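Local coordinates for uncharacterized ATP-binding protein MJECL15 (PDB 3H92), which is of unknown function but, as a full-length protein, probably binds ATP, and has a C-terminal domain of the helix-turn-helix clan, at residues E18-K23 against R59-K64. Sequence-based numbering, arbitrary orientation.
Sequences EELLEK and RIFLIK
Leu20 meets Phe61 and Leu62 in a small, wholly apolar contact between helix 8-27 and helix 56-64, and within 18-23 only Leu20 touches 59-64. Its two methyls divide the work. Leu20 CD2 comes obliquely against the far end of the phenyl ring, 3.3 Å from Phe61 CZ, a tight approach, and it also lies close to Phe61 CE2. The two side chains run past each other in opposite directions, with the ring reaching toward helix 8-27. Phe61 achieves this with CG anti to its backbone N (chi1 175°), which extends the ring away from its own helix. The other methyl, Leu20 CD1, faces both neighbours, 4.0 Å from Phe61 CE2 and equally far from Leu62 CD2; here the two leucine side chains cross at about a right angle. The small three-stranded antiparallel sheet beside the helices is consistent with a winged-helix relative, as expected from the domain's helix-turn-helix kinship, and the contact lies in the buried interior. With CA atoms 9.3 Å apart at Leu20 and Leu62, the backbones of 18-23 and 59-64 are bridged by side chains. Replacing Leu20 with an alanine would probably open a gap beside Phe61 CZ and leave the ring freer to turn. Around this cluster, Ile67 also packs on Leu20, Ile31 on Phe61, and Leu40 of helix 33-45 on Leu62, whose backbone is hydrogen-bonded to Leu68 at the start of strand 68-71.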
loop_
_atom_site.group_PDB
_atom_site.type_symbol
_atom_site.label_atom_id
_atom_site.label_comp_id
_atom_site.label_asym_id
_atom_site.label_seq_id
_atom_site.Cartn_x
_atom_site.Cartn_y
_atom_site.Cartn_z
ATOM N N GLU A 18 6.891 4.499 5.291
ATOM C CA GLU A 18 8.271 4.978 5.056
ATOM C C GLU A 18 9.329 3.864 4.968
ATOM O O GLU A 18 10.117 3.812 4.026
ATOM C CB GLU A 18 8.725 5.942 6.165
ATOM C CG GLU A 18 8.087 7.332 6.111
ATOM C CD GLU A 18 8.472 8.230 7.302
ATOM O OE1 GLU A 18 7.546 8.858 7.910
ATOM O OE2 GLU A 18 9.706 8.297 7.612
ATOM N N GLU A 19 9.338 2.983 5.955
ATOM C CA GLU A 19 10.321 1.923 5.979
ATOM C C GLU A 19 10.154 0.978 4.805
ATOM O O GLU A 19 11.139 0.599 4.143
ATOM C CB GLU A 19 10.303 1.127 7.298
ATOM C CG GLU A 19 11.594 0.251 7.405
ATOM C CD GLU A 19 11.809 -0.490 8.722
ATOM O OE1 GLU A 19 12.835 -1.227 8.778
ATOM O OE2 GLU A 19 10.984 -0.348 9.671
ATOM N N LEU A 20 8.908 0.605 4.541
ATOM C CA LEU A 20 8.572 -0.286 3.444
ATOM C C LEU A 20 9.010 0.360 2.138
ATOM O O LEU A 20 9.596 -0.289 1.277
ATOM C CB LEU A 20 7.049 -0.513 3.379
ATOM C CG LEU A 20 6.495 -1.836 2.818
ATOM C CD1 LEU A 20 5.309 -1.592 1.918
ATOM C CD2 LEU A 20 7.573 -2.644 2.111
ATOM N N LEU A 21 8.712 1.639 1.992
ATOM C CA LEU A 21 9.085 2.315 0.762
ATOM C C LEU A 21 10.624 2.360 0.541
ATOM O O LEU A 21 11.093 2.192 -0.622
ATOM C CB LEU A 21 8.461 3.712 0.694
ATOM C CG LEU A 21 6.966 3.775 0.305
ATOM C CD1 LEU A 21 6.469 5.191 0.370
ATOM C CD2 LEU A 21 6.737 3.200 -1.066
ATOM N N GLU A 22 11.400 2.549 1.632
ATOM C CA GLU A 22 12.888 2.500 1.563
ATOM C C GLU A 22 13.354 1.104 1.105
ATOM O O GLU A 22 14.176 0.977 0.188
ATOM C CB GLU A 22 13.586 2.879 2.889
ATOM C CG GLU A 22 15.086 2.423 2.906
ATOM C CD GLU A 22 15.787 2.365 4.300
ATOM O OE1 GLU A 22 16.427 1.302 4.611
ATOM O OE2 GLU A 22 15.725 3.382 5.043
ATOM N N LYS A 23 12.786 0.074 1.730
ATOM C CA LYS A 23 13.114 -1.295 1.385
ATOM C C LYS A 23 12.874 -1.542 -0.105
ATOM O O LYS A 23 13.688 -2.164 -0.788
ATOM C CB LYS A 23 12.292 -2.259 2.276
ATOM C CG LYS A 23 12.904 -2.543 3.675
ATOM C CD LYS A 23 14.398 -3.042 3.542
ATOM C CE LYS A 23 14.955 -3.902 4.749
ATOM N NZ LYS A 23 15.976 -4.951 4.355
ATOM N N ARG A 59 0.330 -6.294 -5.669
ATOM C CA ARG A 59 -0.709 -6.553 -4.670
ATOM C C ARG A 59 -0.263 -7.593 -3.679
ATOM O O ARG A 59 -0.455 -7.432 -2.494
ATOM C CB ARG A 59 -2.079 -6.960 -5.269
ATOM C CG ARG A 59 -2.263 -8.449 -5.485
ATOM C CD ARG A 59 -3.666 -8.837 -5.673
ATOM N NE ARG A 59 -3.832 -9.713 -6.824
ATOM C CZ ARG A 59 -4.169 -9.311 -8.064
ATOM N NH1 ARG A 59 -4.331 -10.243 -8.991
ATOM N NH2 ARG A 59 -4.344 -8.010 -8.420
ATOM N N ILE A 60 0.316 -8.665 -4.175
ATOM C CA ILE A 60 0.758 -9.713 -3.329
ATOM C C ILE A 60 1.722 -9.181 -2.273
ATOM O O ILE A 60 1.614 -9.482 -1.089
ATOM C CB ILE A 60 1.440 -10.772 -4.174
ATOM C CG1 ILE A 60 0.403 -11.637 -4.858
ATOM C CG2 ILE A 60 2.288 -11.675 -3.327
ATOM C CD1 ILE A 60 1.031 -12.774 -5.656
ATOM N N PHE A 61 2.642 -8.338 -2.710
ATOM C CA PHE A 61 3.639 -7.750 -1.837
ATOM C C PHE A 61 3.055 -6.835 -0.772
ATOM O O PHE A 61 3.360 -6.904 0.410
ATOM C CB PHE A 61 4.634 -6.983 -2.717
ATOM C CG PHE A 61 5.654 -6.230 -1.944
ATOM C CD1 PHE A 61 6.727 -6.892 -1.379
ATOM C CD2 PHE A 61 5.507 -4.855 -1.723
ATOM C CE1 PHE A 61 7.679 -6.203 -0.621
ATOM C CE2 PHE A 61 6.421 -4.169 -0.956
ATOM C CZ PHE A 61 7.509 -4.840 -0.402
ATOM N N LEU A 62 2.191 -5.946 -1.207
ATOM C CA LEU A 62 1.546 -5.000 -0.308
ATOM C C LEU A 62 0.609 -5.628 0.675
ATOM O O LEU A 62 0.369 -5.090 1.727
ATOM C CB LEU A 62 0.792 -3.980 -1.151
ATOM C CG LEU A 62 1.701 -3.081 -1.987
ATOM C CD1 LEU A 62 0.826 -2.109 -2.784
ATOM C CD2 LEU A 62 2.686 -2.327 -1.075
ATOM N N ILE A 63 0.049 -6.763 0.305
ATOM C CA ILE A 63 -0.772 -7.546 1.213
ATOM C C ILE A 63 0.148 -8.197 2.237
ATOM O O ILE A 63 -0.093 -8.110 3.451
ATOM C CB ILE A 63 -1.567 -8.661 0.421
ATOM C CG1 ILE A 63 -2.776 -8.077 -0.308
ATOM C CG2 ILE A 63 -2.024 -9.848 1.336
ATOM C CD1 ILE A 63 -3.373 -8.980 -1.316
ATOM N N LYS A 64 1.174 -8.903 1.740
ATOM C CA LYS A 64 2.177 -9.542 2.588
ATOM C C LYS A 64 2.750 -8.544 3.611
ATOM O O LYS A 64 2.982 -8.881 4.751
ATOM C CB LYS A 64 3.279 -10.177 1.718
ATOM C CG LYS A 64 4.676 -10.391 2.374
ATOM C CD LYS A 64 5.884 -10.698 1.320
ATOM C CE LYS A 64 7.156 -9.729 1.424
ATOM N NZ LYS A 64 8.475 -10.180 0.806
#